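Local coordinates for hypothetical protein Atu2327 (Agrobacterium tumefaciens, PDB 2O8I) that probably decarboxylates 2-oxo-4-hydroxy-4-carboxy-5-ureidoimidazoline in urate breakdown, at residues A[111-116]-A[141-146]; A[13-18]-A[152-157]; A[116-121]-A[147-152]. All coordinates share one frame; numbering follows the deposited sequence.

Interaction 1 of 3, residues A[111-116]-A[141-146]; sequences FGFPFI and QEFATA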
# COMPACT_ATOMS: atom_id res chain seq x y z
N PHE A 111 6.52 -12.63 15.89
CA PHE A 111 6.08 -13.61 14.87
C PHE A 111 6.88 -13.62 13.58
O PHE A 111 6.92 -14.64 12.90
CB PHE A 111 4.59 -13.46 14.59
CG PHE A 111 3.74 -13.74 15.79
CD1 PHE A 111 3.65 -15.03 16.31
CD2 PHE A 111 3.10 -12.71 16.45
CE1 PHE A 111 2.92 -15.30 17.45
CE2 PHE A 111 2.35 -12.96 17.60
CZ PHE A 111 2.27 -14.26 18.10
N GLY A 112 7.52 -12.50 13.26
CA GLY A 112 8.37 -12.40 12.07
C GLY A 112 7.63 -12.03 10.81
O GLY A 112 8.12 -12.30 9.70
N PHE A 113 6.45 -11.44 10.98
CA PHE A 113 5.67 -10.85 9.90
C PHE A 113 4.75 -9.80 10.52
O PHE A 113 4.48 -9.87 11.72
CB PHE A 113 4.85 -11.90 9.10
CG PHE A 113 4.11 -12.92 9.95
CD1 PHE A 113 4.66 -14.19 10.15
CD2 PHE A 113 2.87 -12.62 10.53
CE1 PHE A 113 3.98 -15.16 10.95
CE2 PHE A 113 2.18 -13.57 11.34
CZ PHE A 113 2.74 -14.84 11.54
N PRO A 114 4.24 -8.84 9.72
CA PRO A 114 3.43 -7.77 10.29
C PRO A 114 2.12 -8.26 10.90
O PRO A 114 1.69 -9.40 10.65
CB PRO A 114 3.10 -6.90 9.08
CG PRO A 114 4.15 -7.24 8.08
CD PRO A 114 4.33 -8.71 8.26
N PHE A 115 1.49 -7.38 11.68
CA PHE A 115 0.18 -7.63 12.24
C PHE A 115 -0.82 -7.38 11.12
O PHE A 115 -0.94 -6.26 10.59
CB PHE A 115 -0.05 -6.70 13.41
CG PHE A 115 -1.40 -6.86 14.05
CD1 PHE A 115 -1.75 -8.04 14.67
CD2 PHE A 115 -2.32 -5.79 14.04
CE1 PHE A 115 -3.00 -8.21 15.25
CE2 PHE A 115 -3.57 -5.92 14.64
CZ PHE A 115 -3.93 -7.15 15.24
N ILE A 116 -1.52 -8.43 10.72
CA ILE A 116 -2.39 -8.35 9.57
C ILE A 116 -3.83 -8.51 10.06
O ILE A 116 -4.18 -9.46 10.82
CB ILE A 116 -2.06 -9.46 8.60
CG1 ILE A 116 -0.66 -9.27 8.02
CG2 ILE A 116 -3.12 -9.55 7.48
CD1 ILE A 116 -0.12 -10.55 7.31
N GLN A 141 -1.00 -20.78 15.75
CA GLN A 141 -2.31 -20.11 15.81
C GLN A 141 -2.33 -18.82 14.99
O GLN A 141 -3.22 -18.63 14.15
CB GLN A 141 -2.72 -19.80 17.24
CG GLN A 141 -2.70 -20.99 18.17
CD GLN A 141 -2.84 -20.57 19.63
OE1 GLN A 141 -1.99 -19.86 20.21
NE2 GLN A 141 -3.92 -21.00 20.24
N GLU A 142 -1.33 -17.96 15.21
CA GLU A 142 -1.16 -16.72 14.45
C GLU A 142 -0.95 -16.92 12.96
O GLU A 142 -1.28 -16.05 12.15
CB GLU A 142 0.00 -15.90 14.97
CG GLU A 142 -0.38 -15.19 16.15
CD GLU A 142 -1.66 -14.42 15.95
OE1 GLU A 142 -1.60 -13.36 15.27
OE2 GLU A 142 -2.70 -14.88 16.52
N PHE A 143 -0.39 -18.04 12.58
CA PHE A 143 -0.22 -18.31 11.18
C PHE A 143 -1.58 -18.67 10.60
O PHE A 143 -1.93 -18.19 9.53
CB PHE A 143 0.79 -19.42 10.97
CG PHE A 143 1.26 -19.54 9.57
CD1 PHE A 143 2.34 -18.81 9.13
CD2 PHE A 143 0.63 -20.42 8.70
CE1 PHE A 143 2.80 -18.92 7.82
CE2 PHE A 143 1.06 -20.54 7.39
CZ PHE A 143 2.16 -19.78 6.94
N ALA A 144 -2.37 -19.46 11.33
CA ALA A 144 -3.75 -19.70 10.91
C ALA A 144 -4.55 -18.38 10.81
O ALA A 144 -5.14 -18.10 9.78
CB ALA A 144 -4.45 -20.71 11.85
N THR A 145 -4.53 -17.56 11.86
CA THR A 145 -5.25 -16.29 11.87
C THR A 145 -4.80 -15.34 10.76
O THR A 145 -5.64 -14.83 10.02
CB THR A 145 -5.13 -15.60 13.24
OG1 THR A 145 -5.77 -16.42 14.19
CG2 THR A 145 -5.83 -14.25 13.28
N ALA A 146 -3.48 -15.12 10.64
CA ALA A 146 -2.92 -14.17 9.67
C ALA A 146 -3.27 -14.57 8.27
O ALA A 146 -3.68 -13.72 7.50
CB ALA A 146 -1.43 -14.05 9.81

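Interaction 2 of 3, residues A[13-18]-A[152-157]; sequences GVFEHS and KIAWLR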
# COMPACT_ATOMS: atom_id res chain seq x y z
N GLY A 13 -1.80 -7.74 -7.46
CA GLY A 13 -1.65 -7.06 -6.19
C GLY A 13 -2.68 -7.44 -5.12
O GLY A 13 -2.63 -6.92 -4.01
N VAL A 14 -3.63 -8.29 -5.44
CA VAL A 14 -4.70 -8.55 -4.48
C VAL A 14 -4.10 -9.23 -3.24
O VAL A 14 -4.52 -9.00 -2.10
CB VAL A 14 -5.86 -9.40 -5.13
CG1 VAL A 14 -6.80 -10.00 -4.08
CG2 VAL A 14 -6.64 -8.56 -6.13
N PHE A 15 -3.14 -10.10 -3.47
CA PHE A 15 -2.25 -10.57 -2.44
C PHE A 15 -1.03 -9.71 -2.70
O PHE A 15 -0.37 -9.81 -3.72
CB PHE A 15 -1.95 -12.08 -2.60
CG PHE A 15 -3.12 -12.96 -2.24
CD1 PHE A 15 -4.19 -13.11 -3.10
CD2 PHE A 15 -3.18 -13.57 -1.03
CE1 PHE A 15 -5.32 -13.91 -2.76
CE2 PHE A 15 -4.29 -14.36 -0.67
CZ PHE A 15 -5.35 -14.53 -1.56
N GLU A 16 -0.77 -8.83 -1.75
CA GLU A 16 0.20 -7.80 -1.91
C GLU A 16 1.56 -8.33 -2.34
O GLU A 16 2.01 -9.32 -1.80
CB GLU A 16 0.29 -7.04 -0.59
CG GLU A 16 0.95 -5.72 -0.77
CD GLU A 16 -0.05 -4.62 -1.00
OE1 GLU A 16 -1.24 -4.83 -0.76
OE2 GLU A 16 0.36 -3.54 -1.36
N HIS A 17 2.19 -7.68 -3.32
CA HIS A 17 3.49 -8.09 -3.84
C HIS A 17 3.56 -9.58 -4.16
O HIS A 17 4.67 -10.15 -4.25
CB HIS A 17 4.64 -7.67 -2.89
CG HIS A 17 4.69 -6.19 -2.62
ND1 HIS A 17 4.29 -5.65 -1.43
CD2 HIS A 17 5.05 -5.15 -3.41
CE1 HIS A 17 4.40 -4.33 -1.49
NE2 HIS A 17 4.86 -4.00 -2.68
N SER A 18 2.41 -10.22 -4.40
CA SER A 18 2.42 -11.66 -4.71
C SER A 18 1.82 -12.06 -6.11
O SER A 18 0.87 -12.87 -6.22
CB SER A 18 1.81 -12.40 -3.53
OG SER A 18 2.45 -11.94 -2.36
N LYS A 152 -9.89 -12.89 3.44
CA LYS A 152 -10.23 -11.64 3.98
C LYS A 152 -9.98 -10.33 3.32
O LYS A 152 -10.92 -9.75 2.76
CB LYS A 152 -10.46 -11.61 5.47
CG LYS A 152 -11.94 -11.60 5.76
CD LYS A 152 -12.29 -10.62 6.93
CE LYS A 152 -13.82 -10.66 7.35
NZ LYS A 152 -14.13 -9.77 8.53
N ILE A 153 -8.76 -9.84 3.40
CA ILE A 153 -8.41 -8.63 2.75
C ILE A 153 -8.55 -8.80 1.21
O ILE A 153 -9.07 -7.90 0.51
CB ILE A 153 -7.05 -8.23 3.22
CG1 ILE A 153 -7.18 -7.81 4.70
CG2 ILE A 153 -6.51 -7.14 2.33
CD1 ILE A 153 -5.91 -7.91 5.57
N ALA A 154 -8.16 -9.97 0.70
CA ALA A 154 -8.28 -10.26 -0.73
C ALA A 154 -9.72 -10.07 -1.15
O ALA A 154 -10.01 -9.40 -2.18
CB ALA A 154 -7.76 -11.71 -1.09
N TRP A 155 -10.63 -10.60 -0.33
CA TRP A 155 -12.03 -10.48 -0.63
C TRP A 155 -12.46 -9.03 -0.66
O TRP A 155 -13.14 -8.58 -1.61
CB TRP A 155 -12.90 -11.28 0.38
CG TRP A 155 -14.33 -10.85 0.34
CD1 TRP A 155 -14.96 -10.03 1.22
CD2 TRP A 155 -15.26 -11.15 -0.68
NE1 TRP A 155 -16.27 -9.82 0.83
CE2 TRP A 155 -16.48 -10.50 -0.34
CE3 TRP A 155 -15.21 -11.93 -1.83
CZ2 TRP A 155 -17.63 -10.60 -1.11
CZ3 TRP A 155 -16.35 -12.03 -2.61
CH2 TRP A 155 -17.55 -11.36 -2.25
N LEU A 156 -12.07 -8.30 0.37
CA LEU A 156 -12.45 -6.89 0.47
C LEU A 156 -11.90 -6.09 -0.71
O LEU A 156 -12.60 -5.22 -1.26
CB LEU A 156 -11.97 -6.28 1.81
CG LEU A 156 -12.62 -6.84 3.09
CD1 LEU A 156 -11.82 -6.36 4.30
CD2 LEU A 156 -14.11 -6.41 3.19
N ARG A 157 -10.67 -6.38 -1.10
CA ARG A 157 -10.10 -5.70 -2.27
C ARG A 157 -10.89 -5.97 -3.53
O ARG A 157 -11.39 -5.01 -4.16
CB ARG A 157 -8.63 -6.04 -2.44
CG ARG A 157 -7.83 -5.49 -1.26
CD ARG A 157 -6.46 -6.06 -1.23
NE ARG A 157 -5.61 -5.29 -0.35
CZ ARG A 157 -4.29 -5.36 -0.34
NH1 ARG A 157 -3.67 -6.16 -1.21
NH2 ARG A 157 -3.59 -4.63 0.54

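Interaction 3 of 3, residues A[116-121]-A[147-152]; sequences IIAVKG and TGQVEK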
# COMPACT_ATOMS: atom_id res chain seq x y z
N ILE A 116 -1.52 -8.43 10.72
CA ILE A 116 -2.39 -8.35 9.57
C ILE A 116 -3.83 -8.51 10.06
O ILE A 116 -4.18 -9.46 10.82
CB ILE A 116 -2.06 -9.46 8.60
CG1 ILE A 116 -0.66 -9.27 8.02
CG2 ILE A 116 -3.12 -9.55 7.48
CD1 ILE A 116 -0.12 -10.55 7.31
N ILE A 117 -4.67 -7.55 9.66
CA ILE A 117 -6.04 -7.57 10.11
C ILE A 117 -6.94 -6.86 9.11
O ILE A 117 -6.63 -5.77 8.66
CB ILE A 117 -6.16 -6.98 11.56
CG1 ILE A 117 -7.56 -7.26 12.11
CG2 ILE A 117 -5.70 -5.50 11.64
CD1 ILE A 117 -7.77 -6.68 13.48
N ALA A 118 -8.04 -7.52 8.72
CA ALA A 118 -9.08 -6.87 7.92
C ALA A 118 -9.75 -5.83 8.82
O ALA A 118 -10.11 -6.12 9.97
CB ALA A 118 -10.08 -7.86 7.44
N VAL A 119 -9.96 -4.65 8.28
CA VAL A 119 -10.23 -3.48 9.07
C VAL A 119 -11.58 -2.83 8.71
O VAL A 119 -12.05 -1.94 9.44
CB VAL A 119 -9.00 -2.54 8.87
CG1 VAL A 119 -9.39 -1.12 8.53
CG2 VAL A 119 -8.00 -2.70 10.00
N LYS A 120 -12.22 -3.27 7.62
CA LYS A 120 -13.54 -2.76 7.24
C LYS A 120 -14.49 -2.85 8.43
O LYS A 120 -14.64 -3.90 9.04
CB LYS A 120 -14.13 -3.46 5.99
CG LYS A 120 -15.58 -3.04 5.69
CD LYS A 120 -16.04 -3.07 4.19
CE LYS A 120 -15.16 -2.25 3.19
NZ LYS A 120 -14.90 -0.82 3.62
N GLY A 121 -15.12 -1.72 8.77
CA GLY A 121 -16.08 -1.67 9.88
C GLY A 121 -15.49 -1.68 11.29
O GLY A 121 -16.21 -1.78 12.26
N THR A 147 -3.13 -15.85 7.93
CA THR A 147 -3.48 -16.33 6.59
C THR A 147 -4.98 -16.16 6.32
O THR A 147 -5.38 -15.87 5.19
CB THR A 147 -3.08 -17.83 6.35
OG1 THR A 147 -3.69 -18.66 7.34
CG2 THR A 147 -1.58 -18.03 6.35
N GLY A 148 -5.80 -16.35 7.36
CA GLY A 148 -7.24 -16.15 7.27
C GLY A 148 -7.54 -14.70 6.96
O GLY A 148 -8.40 -14.40 6.15
N GLN A 149 -6.81 -13.79 7.61
CA GLN A 149 -7.02 -12.37 7.45
C GLN A 149 -6.59 -11.87 6.06
O GLN A 149 -7.25 -11.02 5.48
CB GLN A 149 -6.29 -11.59 8.56
CG GLN A 149 -6.96 -11.74 9.94
CD GLN A 149 -8.38 -11.18 10.01
OE1 GLN A 149 -8.62 -9.97 9.82
NE2 GLN A 149 -9.32 -12.04 10.28
N VAL A 150 -5.48 -12.39 5.55
CA VAL A 150 -4.99 -12.07 4.23
C VAL A 150 -6.06 -12.43 3.17
O VAL A 150 -6.25 -11.72 2.18
CB VAL A 150 -3.65 -12.80 3.96
CG1 VAL A 150 -3.46 -13.06 2.51
CG2 VAL A 150 -2.51 -11.97 4.46
N GLU A 151 -6.81 -13.47 3.44
CA GLU A 151 -7.81 -13.90 2.51
C GLU A 151 -9.14 -13.15 2.37
O GLU A 151 -9.51 -12.76 1.26
CB GLU A 151 -8.19 -15.38 2.76
CG GLU A 151 -7.15 -16.41 2.38
CD GLU A 151 -7.65 -17.88 2.50
OE1 GLU A 151 -8.82 -18.14 2.92
OE2 GLU A 151 -6.84 -18.80 2.18
N LYS A 152 -9.89 -12.89 3.44
CA LYS A 152 -10.23 -11.64 3.98
C LYS A 152 -9.98 -10.33 3.32
O LYS A 152 -10.92 -9.75 2.76
CB LYS A 152 -10.46 -11.61 5.47
CG LYS A 152 -11.94 -11.60 5.76
CD LYS A 152 -12.29 -10.62 6.93
CE LYS A 152 -13.82 -10.66 7.35
NZ LYS A 152 -14.13 -9.77 8.53

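Interaction 1 of 3, residues A[111-116]-A[141-146]
E142 leans from its helix onto the ring of F111, and its chain can be followed atom by atom. CB sits over the rim of the ring, 3.9 Å from F111 CE1. CG does the main work: it lies over the same ring 3.7 Å from the centroid, 23° off the normal, a CH-pi contact displaced toward CZ. The chain then bends at chi2, which swings the carboxylate away from the ring face and sets its plane 45° to the ring. That turn lets OE1 leave the aromatic surface and find its polar partners beyond the two segments, a salt bridge to R134 NE and a hydrogen bond with Y107 OH, which together would help balance the charge of this buried residue.

Next along the chain comes the ring of F113. CG of F113 stands between the backbone N and the carbonyl carbon (chi1 45°), the crowded position, which brings one face of its ring against F111 CB, 3.8 Å above the ring plane and offset toward the rim. The far rim of F113 meets the helix on two fronts: CE2 reaches A146 CB at 4.0 Å, while CE1 comes to the edge of the F143 ring, 4.4 Å from F143 CD1. I116 finishes the row, its CD1 lying 4.5 Å from the CB of A146. Between the two phenylalanines, G112 takes positive phi as the helix 94-111 ends and turns the chain to run along helix 139-161, its carbonyl tied to R61.

No hydrogen bond joins the two segments; aromatic and aliphatic carbon meets across the seam, the CG of E142 included. This is a loop following a helix C-terminus, laid against a neighbouring helix by inward aromatic and aliphatic side chains within an all-helical fold.

Interaction 2 of 3, residues A[13-18]-A[152-157]
R157, V14 and A154 bury the most surface here, and R157 reaches farthest. Its side chain runs out from helix 139-161, extended from CG to NE, and carries the guanidinium across to the loop. There NH1 and NH2 both approach E16 end-on and close on a single oxygen: OE1 lies 2.7 Å from R157 NH2 and 2.8 Å from R157 NH1. Both nitrogens come at OE1 nearly along its C-O bond, and the carboxylate plane is turned 66° from the guanidinium, so this is not the flat, two-oxygen form of the pair. E16 offers that oxygen because its chain bends at chi2 (94°). NH1 makes one further, weak hydrogen bond, to V14 O at 3.1 Å.

Beside this polar end lies a small apolar patch. V14 CG1, anti to its backbone N (chi1 165°), rests on A154 CB at 3.6 Å, and the tip of the F15 ring touches the same methyl, its CE1 3.7 Å from A154 CB. F15 then goes on to F48 of helix 37-50, and V14 to L158 and M161.

The contact lies at the subunit interface: NE of R157 is salt-bridged to E75 of the second subunit, and I72 of that subunit packs against both E16 and R157. One arginine thus links the loop 13-18 with the second subunit, its positive charge probably shared between the two acids.

Interaction 3 of 3, residues A[116-121]-A[147-152]
The carboxamide of Q149 is the flat group here, and it points its oxygen at the loop. A118 N donates to Q149 OE1 at 2.7 Å, in the carbonyl plane and nearly straight, with an N-H...O angle of 163°. Carbon neighbours flank that oxygen on opposite sides of the amide plane: I117 CG1 on one, 3.7 Å from Q149 OE1, and A118 CB on the other, 3.5 Å from the same atom. The oxygen therefore sits between I117 and A118, bonded to the N-H of the second. Q149 gets there by folding: its chain bends at chi2 (-63°), which turns the amide along the loop beside I117, the two side chains pointing the same way.

Nearer the helix, I116 slides past Q149 in the reverse sense. Its CG2 lies 3.9 Å from Q149 CB, and it also reaches V150 CG2 at 3.9 Å, with the I116 CD1 end crossing that same methyl. The I116 carbonyl looks toward the Q149 CG, but its hydrogen bond is to R134 NH1, and R134, from helix 124-135, also touches the Q149 side chain. At the far end CD of K152 touches A118 CB at 3.6 Å.

A glutamine on a helix thus takes the backbone N-H of an extended loop residue, giving that chain a polar partner where it has no strand beside it, while I116 and V150 make an apolar contact beside it. The arrangement fastens the loop between helices 94-111 and 124-135 onto helix 139-161 in this helical fold.

In the fold
Helix 139-161 carries all three contacts, in the order interaction 1, interaction 3, interaction 2 along its length. Interactions 1 and 3 share I116, so one loop runs down successive turns of the helix, their centres 11 Å apart. Interaction 2 brings in the distant N-terminal loop, its centre 9 Å from that of interaction 3 and 16 Å from that of interaction 1. I153 joins the groups: its CD1 lies 3.8 Å from I116 CG2. F15 CE2 also packs on V150 CG1 at 3.5 Å. H63, which touches I116 and I153, probably belongs to the active site, as in family relatives. The second subunit touches interactions 2 and 3.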